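Local atomic coordinates of acetyl-CoA acetyltransferase (Bacillus anthracis, PDB entry 3SS6), a protein that probably catalyses the reversible condensation of two acetyl-CoA molecules into acetoacetyl-CoA and free coenzyme A, as in other biosynthetic thiolases. Residues V54-C59 and R70-A75; W307-A312 and L332-E337; A323-V328 and K338-G343. All coordinates share one frame; numbering follows the deposited sequence.

Interaction 1 (V54-C59 and R70-A75)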
loop_
_atom_site.group_PDB
_atom_site.type_symbol
_atom_site.label_atom_id
_atom_site.label_comp_id
_atom_site.label_asym_id
_atom_site.label_seq_id
_atom_site.Cartn_x
_atom_site.Cartn_y
_atom_site.Cartn_z
ATOM N N VAL A 54 -21.625 23.331 15.025
ATOM C CA VAL A 54 -20.370 22.854 15.611
ATOM C C VAL A 54 -19.282 23.180 14.600
ATOM O O VAL A 54 -19.407 22.832 13.435
ATOM C CB VAL A 54 -20.394 21.332 15.844
ATOM C CG1 VAL A 54 -19.015 20.815 16.257
ATOM C CG2 VAL A 54 -21.459 20.984 16.910
ATOM N N ILE A 55 -18.232 23.874 15.028
ATOM C CA ILE A 55 -17.136 24.205 14.116
ATOM C C ILE A 55 -15.842 23.674 14.705
ATOM O O ILE A 55 -15.487 24.022 15.831
ATOM C CB ILE A 55 -17.005 25.732 13.925
ATOM C CG1 ILE A 55 -18.364 26.329 13.576
ATOM C CG2 ILE A 55 -15.971 26.049 12.819
ATOM C CD1 ILE A 55 -18.315 27.843 13.365
ATOM N N LEU A 56 -15.156 22.799 13.974
ATOM C CA LEU A 56 -13.910 22.214 14.469
ATOM C C LEU A 56 -12.728 22.501 13.557
ATOM O O LEU A 56 -12.824 22.352 12.327
ATOM C CB LEU A 56 -14.031 20.688 14.605
ATOM C CG LEU A 56 -14.996 20.145 15.660
ATOM C CD1 LEU A 56 -14.911 18.626 15.673
ATOM C CD2 LEU A 56 -14.627 20.718 17.019
ATOM N N GLY A 57 -11.585 22.790 14.164
ATOM C CA GLY A 57 -10.350 22.960 13.425
ATOM C C GLY A 57 -9.741 21.563 13.381
ATOM O O GLY A 57 -9.727 20.869 14.391
ATOM N N HIS A 58 -9.291 21.124 12.211
ATOM C CA HIS A 58 -8.705 19.792 12.072
ATOM C C HIS A 58 -7.658 19.760 10.953
ATOM O O HIS A 58 -7.999 19.969 9.799
ATOM C CB HIS A 58 -9.837 18.804 11.797
ATOM C CG HIS A 58 -9.438 17.367 11.890
ATOM N ND1 HIS A 58 -10.227 16.348 11.403
ATOM C CD2 HIS A 58 -8.341 16.775 12.416
ATOM C CE1 HIS A 58 -9.632 15.191 11.623
ATOM N NE2 HIS A 58 -8.485 15.422 12.235
ATOM N N CYS A 59 -6.392 19.549 11.295
ATOM C CA CYS A 59 -5.330 19.506 10.286
ATOM C C CYS A 59 -5.246 18.316 9.327
ATOM O O CYS A 59 -5.024 18.490 8.140
ATOM C CB CYS A 59 -3.969 19.740 10.925
ATOM S SG CYS A 59 -3.820 21.388 11.621
ATOM N N ARG A 70 -19.480 17.907 11.551
ATOM C CA ARG A 70 -20.837 17.391 11.408
ATOM C C ARG A 70 -20.879 15.945 11.861
ATOM O O ARG A 70 -21.826 15.523 12.535
ATOM C CB ARG A 70 -21.311 17.506 9.954
ATOM C CG ARG A 70 -22.585 16.720 9.647
ATOM C CD ARG A 70 -23.799 17.203 10.446
ATOM N NE ARG A 70 -25.017 16.626 9.866
ATOM C CZ ARG A 70 -26.256 16.908 10.261
ATOM N NH1 ARG A 70 -26.463 17.779 11.241
ATOM N NH2 ARG A 70 -27.293 16.326 9.659
ATOM N N THR A 71 -19.854 15.183 11.486
ATOM C CA THR A 71 -19.824 13.777 11.846
ATOM C C THR A 71 -19.759 13.624 13.370
ATOM O O THR A 71 -20.462 12.800 13.937
ATOM C CB THR A 71 -18.672 13.039 11.152
ATOM O OG1 THR A 71 -18.813 13.166 9.729
ATOM C CG2 THR A 71 -18.692 11.559 11.512
ATOM N N ALA A 72 -18.935 14.429 14.032
ATOM C CA ALA A 72 -18.821 14.329 15.489
ATOM C C ALA A 72 -20.111 14.786 16.175
ATOM O O ALA A 72 -20.516 14.223 17.199
ATOM C CB ALA A 72 -17.621 15.133 15.992
ATOM N N ALA A 73 -20.764 15.802 15.616
ATOM C CA ALA A 73 -22.035 16.256 16.185
ATOM C C ALA A 73 -23.054 15.110 16.184
ATOM O O ALA A 73 -23.734 14.847 17.192
ATOM C CB ALA A 73 -22.578 17.456 15.395
ATOM N N LEU A 74 -23.160 14.429 15.047
ATOM C CA LEU A 74 -24.095 13.312 14.934
ATOM C C LEU A 74 -23.667 12.143 15.814
ATOM O O LEU A 74 -24.503 11.517 16.461
ATOM C CB LEU A 74 -24.204 12.841 13.485
ATOM C CG LEU A 74 -24.881 13.785 12.494
ATOM C CD1 LEU A 74 -24.672 13.261 11.075
ATOM C CD2 LEU A 74 -26.365 13.946 12.808
ATOM N N ALA A 75 -22.372 11.844 15.832
ATOM C CA ALA A 75 -21.883 10.731 16.645
ATOM C C ALA A 75 -22.072 10.991 18.146
ATOM O O ALA A 75 -22.207 10.048 18.943
ATOM C CB ALA A 75 -20.429 10.419 16.329
#
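Strand 53-57 and helix 68-75 come closest at Val54 and Ala73, whose CA atoms lie 6.8 Å apart, a close spacing, consistent with the small alanines on this side of the helix. The two elements begin a beta-alpha-beta unit, strand 53-57, helix 68-75, strand 83-88, within the N-terminal half of the thiolase fold, and the contact illustrates how a helix packs on the sheet through side chains alone. On the strand, the alternation of an extended chain decides who takes part: Val54 and Leu56 direct their CB atoms toward the helix, whereas Ile55 between them points away and packs on Val113, Tyr85 and Ile87 of the flanking strands. On the helix the matching surface is the consecutive pair Ala72 and Ala73.

Val54 and Leu56 each meet one alanine. The chi1 of Val54, 172°, leaves CG2 anti to the carbonyl carbon, beside the backbone N, and it is this methyl of Val54 that rests against CB of Ala73 at 4.0 Å. Leu56 reaches Ala72 with one branch, its CD1 lying 4.4 Å from Ala72 CB. Both pairs are methyl against methyl, without polar atoms, and the surface buried is a modest 123 Å². All four residues are buried: Ala72 also touches Leu37 of helix 29-43, and Ala73 touches Phe78.

The helix carries a different chemistry away from the strand. Arg70 gives NH1 to the carbonyl oxygens of Asp80 and Val82 and NE to the carbonyl oxygen of Gly383 of the second subunit, so one guanidinium links the loop after the helix to the neighbouring subunit. One face of that flat group is covered by Leu74, whose CD2 sits over its centre, 3.9 Å above the plane.

Interaction 2 (W307-A312 and L332-E337). Unlike the reference sequence in segment 332-337: Asp333 (reference Gly).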
loop_
_atom_site.group_PDB
_atom_site.type_symbol
_atom_site.label_atom_id
_atom_site.label_comp_id
_atom_site.label_asym_id
_atom_site.label_seq_id
_atom_site.Cartn_x
_atom_site.Cartn_y
_atom_site.Cartn_z
ATOM N N TRP A 307 -5.397 47.697 23.468
ATOM C CA TRP A 307 -4.622 47.283 24.631
ATOM C C TRP A 307 -3.157 47.572 24.370
ATOM O O TRP A 307 -2.698 47.528 23.226
ATOM C CB TRP A 307 -4.724 45.780 24.873
ATOM C CG TRP A 307 -6.018 45.253 25.375
ATOM C CD1 TRP A 307 -7.168 45.951 25.619
ATOM C CD2 TRP A 307 -6.299 43.886 25.703
ATOM N NE1 TRP A 307 -8.147 45.097 26.079
ATOM C CE2 TRP A 307 -7.637 43.825 26.137
ATOM C CE3 TRP A 307 -5.543 42.705 25.670
ATOM C CZ2 TRP A 307 -8.237 42.634 26.532
ATOM C CZ3 TRP A 307 -6.149 41.517 26.058
ATOM C CH2 TRP A 307 -7.481 41.493 26.477
ATOM N N SER A 308 -2.416 47.841 25.437
ATOM C CA SER A 308 -0.972 47.759 25.372
ATOM C C SER A 308 -0.639 46.305 25.663
ATOM O O SER A 308 -1.430 45.585 26.273
ATOM C CB SER A 308 -0.323 48.658 26.418
ATOM O OG SER A 308 -0.521 48.132 27.720
ATOM N N LEU A 309 0.528 45.863 25.223
ATOM C CA LEU A 309 0.960 44.510 25.524
ATOM C C LEU A 309 1.007 44.339 27.044
ATOM O O LEU A 309 0.642 43.288 27.580
ATOM C CB LEU A 309 2.328 44.257 24.897
ATOM C CG LEU A 309 2.972 42.894 25.112
ATOM C CD1 LEU A 309 2.098 41.771 24.552
ATOM C CD2 LEU A 309 4.354 42.887 24.472
ATOM N N GLU A 310 1.431 45.398 27.726
ATOM C CA GLU A 310 1.570 45.406 29.179
ATOM C C GLU A 310 0.244 45.184 29.909
ATOM O O GLU A 310 0.227 44.690 31.039
ATOM C CB GLU A 310 2.204 46.726 29.638
ATOM C CG GLU A 310 3.665 46.906 29.223
ATOM C CD GLU A 310 3.885 46.819 27.714
ATOM O OE1 GLU A 310 3.162 47.500 26.949
ATOM O OE2 GLU A 310 4.789 46.061 27.296
ATOM N N ASP A 311 -0.863 45.553 29.267
ATOM C CA ASP A 311 -2.191 45.359 29.853
ATOM C C ASP A 311 -2.565 43.882 30.010
ATOM O O ASP A 311 -3.365 43.535 30.879
ATOM C CB ASP A 311 -3.274 46.052 29.016
ATOM C CG ASP A 311 -3.152 47.567 29.027
ATOM O OD1 ASP A 311 -2.467 48.115 29.911
ATOM O OD2 ASP A 311 -3.752 48.206 28.141
ATOM N N ALA A 312 -2.013 43.016 29.165
ATOM C CA ALA A 312 -2.352 41.599 29.236
ATOM C C ALA A 312 -1.875 41.027 30.567
ATOM O O ALA A 312 -0.732 41.252 30.975
ATOM C CB ALA A 312 -1.747 40.828 28.070
ATOM N N LEU A 332 8.843 40.616 20.724
ATOM C CA LEU A 332 7.844 41.393 21.458
ATOM C C LEU A 332 8.330 41.872 22.828
ATOM O O LEU A 332 7.630 42.633 23.502
ATOM C CB LEU A 332 6.562 40.570 21.640
ATOM C CG LEU A 332 5.763 40.187 20.387
ATOM C CD1 LEU A 332 4.557 39.357 20.783
ATOM C CD2 LEU A 332 5.323 41.423 19.621
ATOM N N ASP A 333 9.526 41.436 23.227
ATOM C CA ASP A 333 10.059 41.694 24.566
ATOM C C ASP A 333 9.046 41.327 25.652
ATOM O O ASP A 333 8.703 42.150 26.500
ATOM C CB ASP A 333 10.494 43.158 24.710
ATOM C CG ASP A 333 11.326 43.405 25.960
ATOM O OD1 ASP A 333 11.890 42.441 26.519
ATOM O OD2 ASP A 333 11.425 44.576 26.378
ATOM N N LEU A 334 8.570 40.086 25.616
ATOM C CA LEU A 334 7.568 39.620 26.568
ATOM C C LEU A 334 8.145 39.416 27.964
ATOM O O LEU A 334 9.333 39.118 28.121
ATOM C CB LEU A 334 6.956 38.295 26.105
ATOM C CG LEU A 334 6.242 38.283 24.758
ATOM C CD1 LEU A 334 5.787 36.877 24.446
ATOM C CD2 LEU A 334 5.066 39.252 24.759
ATOM N N ASP A 335 7.286 39.565 28.969
ATOM C CA ASP A 335 7.608 39.185 30.340
ATOM C C ASP A 335 7.291 37.710 30.533
ATOM O O ASP A 335 6.129 37.330 30.675
ATOM C CB ASP A 335 6.780 40.015 31.326
ATOM C CG ASP A 335 7.066 39.660 32.777
ATOM O OD1 ASP A 335 7.797 38.677 33.030
ATOM O OD2 ASP A 335 6.551 40.367 33.673
ATOM N N ARG A 336 8.319 36.867 30.542
ATOM C CA ARG A 336 8.083 35.422 30.563
ATOM C C ARG A 336 7.248 34.971 31.767
ATOM O O ARG A 336 6.554 33.956 31.700
ATOM C CB ARG A 336 9.411 34.657 30.519
ATOM C CG ARG A 336 9.235 33.152 30.353
ATOM C CD ARG A 336 10.582 32.428 30.410
ATOM N NE ARG A 336 11.424 32.768 29.266
ATOM C CZ ARG A 336 12.652 32.299 29.073
ATOM N NH1 ARG A 336 13.187 31.462 29.953
ATOM N NH2 ARG A 336 13.349 32.668 28.002
ATOM N N GLU A 337 7.304 35.730 32.863
ATOM C CA GLU A 337 6.542 35.381 34.062
ATOM C C GLU A 337 5.030 35.427 33.855
ATOM O O GLU A 337 4.270 34.889 34.668
ATOM C CB GLU A 337 6.939 36.272 35.242
ATOM C CG GLU A 337 8.366 36.027 35.724
ATOM C CD GLU A 337 8.728 36.830 36.972
ATOM O OE1 GLU A 337 9.764 36.513 37.598
ATOM O OE2 GLU A 337 7.989 37.779 37.321
#
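Leu309 meets Leu332 and Leu334 where the loop between helix 294-305 and strand 314-317 passes the end of helix 322-332, in the C-terminal half of the thiolase fold. That helix closes in a Schellman motif: Asp333, with positive phi, is its C-prime residue, Asp333 N bonding to Lys330 O and Leu334 N to Glu329 O. The turn brings two leucines within range of the same partner.

From CB, which heads toward the second segment, the Leu309 side chain continues to CG, swung away from its own N by a chi1 of 179°, and its two methyls then divide the work. CD1 of Leu309 touches CD2 of Leu334 at 3.9 Å. CD2 of Leu309 does more: it lies 3.7 Å from that same Leu334 CD2. It also comes within 3.4 Å of Leu332 O, so the fork of Leu309 straddles a single methyl while one prong also presses on a backbone carbonyl. The Leu309 and Leu334 side chains cross at about a right angle. Leu309 also packs on Leu302 of helix 294-305.

Polar bonds shape each loop separately. Ser308 N donates to Asp311 OD2 at 168°, and Asp311 N returns a weak bond to Ser308 OG. Beyond Leu334, Asp335 forms an Asx turn in which Glu337 N meets Asp335 OD1 at 3.0 Å, from above the carboxylate plane.

Interaction 3 (A323-V328 and K338-G343)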
loop_
_atom_site.group_PDB
_atom_site.type_symbol
_atom_site.label_atom_id
_atom_site.label_comp_id
_atom_site.label_asym_id
_atom_site.label_seq_id
_atom_site.Cartn_x
_atom_site.Cartn_y
_atom_site.Cartn_z
ATOM N N ALA A 323 12.696 27.278 20.349
ATOM C CA ALA A 323 13.378 28.316 19.585
ATOM C C ALA A 323 12.370 29.274 18.970
ATOM O O ALA A 323 12.597 30.481 18.902
ATOM C CB ALA A 323 14.223 27.695 18.487
ATOM N N GLN A 324 11.265 28.716 18.492
ATOM C CA GLN A 324 10.234 29.530 17.865
ATOM C C GLN A 324 9.588 30.432 18.902
ATOM O O GLN A 324 9.387 31.631 18.667
ATOM C CB GLN A 324 9.206 28.625 17.181
ATOM C CG GLN A 324 7.901 29.304 16.851
ATOM C CD GLN A 324 6.856 29.157 17.944
ATOM O OE1 GLN A 324 6.790 28.136 18.642
ATOM N NE2 GLN A 324 6.022 30.182 18.093
ATOM N N TYR A 325 9.276 29.866 20.066
ATOM C CA TYR A 325 8.746 30.672 21.157
ATOM C C TYR A 325 9.729 31.801 21.519
ATOM O O TYR A 325 9.342 32.963 21.695
ATOM C CB TYR A 325 8.436 29.834 22.411
ATOM C CG TYR A 325 8.243 30.782 23.560
ATOM C CD1 TYR A 325 7.066 31.502 23.681
ATOM C CD2 TYR A 325 9.275 31.047 24.455
ATOM C CE1 TYR A 325 6.898 32.436 24.680
ATOM C CE2 TYR A 325 9.112 31.983 25.470
ATOM C CZ TYR A 325 7.920 32.674 25.567
ATOM O OH TYR A 325 7.741 33.610 26.558
ATOM N N LEU A 326 11.005 31.454 21.637
ATOM C CA LEU A 326 12.022 32.431 22.019
ATOM C C LEU A 326 12.114 33.596 21.036
ATOM O O LEU A 326 12.317 34.740 21.446
ATOM C CB LEU A 326 13.378 31.750 22.206
ATOM C CG LEU A 326 13.478 30.972 23.524
ATOM C CD1 LEU A 326 14.541 29.884 23.446
ATOM C CD2 LEU A 326 13.779 31.931 24.679
ATOM N N ALA A 327 11.947 33.313 19.743
ATOM C CA ALA A 327 11.968 34.380 18.745
ATOM C C ALA A 327 10.825 35.356 18.995
ATOM O O ALA A 327 11.012 36.568 18.930
ATOM C CB ALA A 327 11.891 33.808 17.328
ATOM N N VAL A 328 9.641 34.826 19.277
ATOM C CA VAL A 328 8.488 35.673 19.590
ATOM C C VAL A 328 8.732 36.472 20.867
ATOM O O VAL A 328 8.486 37.674 20.913
ATOM C CB VAL A 328 7.200 34.845 19.748
ATOM C CG1 VAL A 328 6.050 35.725 20.200
ATOM C CG2 VAL A 328 6.848 34.169 18.423
ATOM N N LYS A 338 4.603 36.070 32.770
ATOM C CA LYS A 338 3.187 36.134 32.420
ATOM C C LYS A 338 2.812 35.180 31.297
ATOM O O LYS A 338 1.649 35.115 30.909
ATOM C CB LYS A 338 2.806 37.557 31.995
ATOM C CG LYS A 338 3.152 38.590 33.035
ATOM C CD LYS A 338 2.215 39.781 33.004
ATOM C CE LYS A 338 2.289 40.521 31.697
ATOM N NZ LYS A 338 1.669 41.888 31.818
ATOM N N VAL A 339 3.784 34.438 30.779
ATOM C CA VAL A 339 3.559 33.653 29.559
ATOM C C VAL A 339 3.655 32.149 29.798
ATOM O O VAL A 339 4.592 31.688 30.426
ATOM C CB VAL A 339 4.617 34.014 28.485
ATOM C CG1 VAL A 339 4.350 33.230 27.201
ATOM C CG2 VAL A 339 4.613 35.517 28.215
ATOM N N ASN A 340 2.691 31.388 29.282
ATOM C CA ASN A 340 2.747 29.931 29.384
ATOM C C ASN A 340 3.037 29.480 30.819
ATOM O O ASN A 340 3.955 28.685 31.067
ATOM C CB ASN A 340 3.806 29.387 28.416
ATOM C CG ASN A 340 3.454 29.664 26.964
ATOM O OD1 ASN A 340 2.288 29.893 26.632
ATOM N ND2 ASN A 340 4.456 29.636 26.089
ATOM N N VAL A 341 2.241 29.975 31.760
ATOM C CA VAL A 341 2.614 29.868 33.169
ATOM C C VAL A 341 2.462 28.461 33.741
ATOM O O VAL A 341 2.992 28.174 34.819
ATOM C CB VAL A 341 1.868 30.886 34.062
ATOM C CG1 VAL A 341 2.163 32.308 33.610
ATOM C CG2 VAL A 341 0.367 30.609 34.066
ATOM N N ASN A 342 1.743 27.598 33.024
ATOM C CA ASN A 342 1.642 26.187 33.403
ATOM C C ASN A 342 2.235 25.289 32.326
ATOM O O ASN A 342 1.822 24.144 32.161
ATOM C CB ASN A 342 0.188 25.795 33.682
ATOM C CG ASN A 342 -0.373 26.487 34.908
ATOM O OD1 ASN A 342 0.300 26.596 35.928
ATOM N ND2 ASN A 342 -1.600 26.986 34.803
ATOM N N GLY A 343 3.184 25.831 31.572
ATOM C CA GLY A 343 3.811 25.090 30.491
ATOM C C GLY A 343 3.150 25.291 29.136
ATOM O O GLY A 343 2.133 25.975 29.000
#
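The apolar part of this contact is the outer end of the Tyr325 ring against Val339. Tyr325 projects from helix 322-332, where a chi1 of 166° sets its ring beside the carbonyl carbon, and meets a valine coming from the opposite direction out of the loop before helix 345-348. Val339 CG1 does most of the touching, 3.7 Å from CE1 and 3.5 Å from OH of Tyr325, and it approaches the ring obliquely.

A polar group lies alongside without bonding to the ring. The amide of Asn340 slides past in the reverse sense, its plane turned 49° from that of the tyrosine, with ND2 of Asn340 4.0 Å from Tyr325 CE1.

The side chains that meet here take their hydrogen bonds from other partners. Tyr325 OH bonds to Glu329 OE1 one turn on along the helix, an oxygen that also takes a salt bridge from Arg336 NE, and Asn340 ND2 bonds to Ile317 O of strand 314-317. Within the loop, Asn340 to Gly343 form a type I turn closed by Gly343 N to Asn340 O.

Helix and loop in this part of the thiolase C-terminal half therefore meet by shape, while separate partners satisfy the buried hydroxyl and amide and fix their directions.

How the interactions relate
From the N terminus, interaction 1 closes first, a short loop within the N-terminal thiolase domain, where helix meets strand of one beta-alpha-beta unit. Interactions 2 and 3 both come later in the chain, on the other side of the chain's centre; the centre of interaction 1 lies about 34 Å and 30 Å from theirs. These two cross: segments 307-312, 323-328, 332-337 and 338-343 alternate between them. Interaction 2 ties the loop before strand 314-317 to the end of helix 322-332, and interaction 3 folds the continuation of the same loop back on that helix. They touch directly, Lys338 NZ standing 2.6 Å from Ala312 O in a probable hydrogen bond.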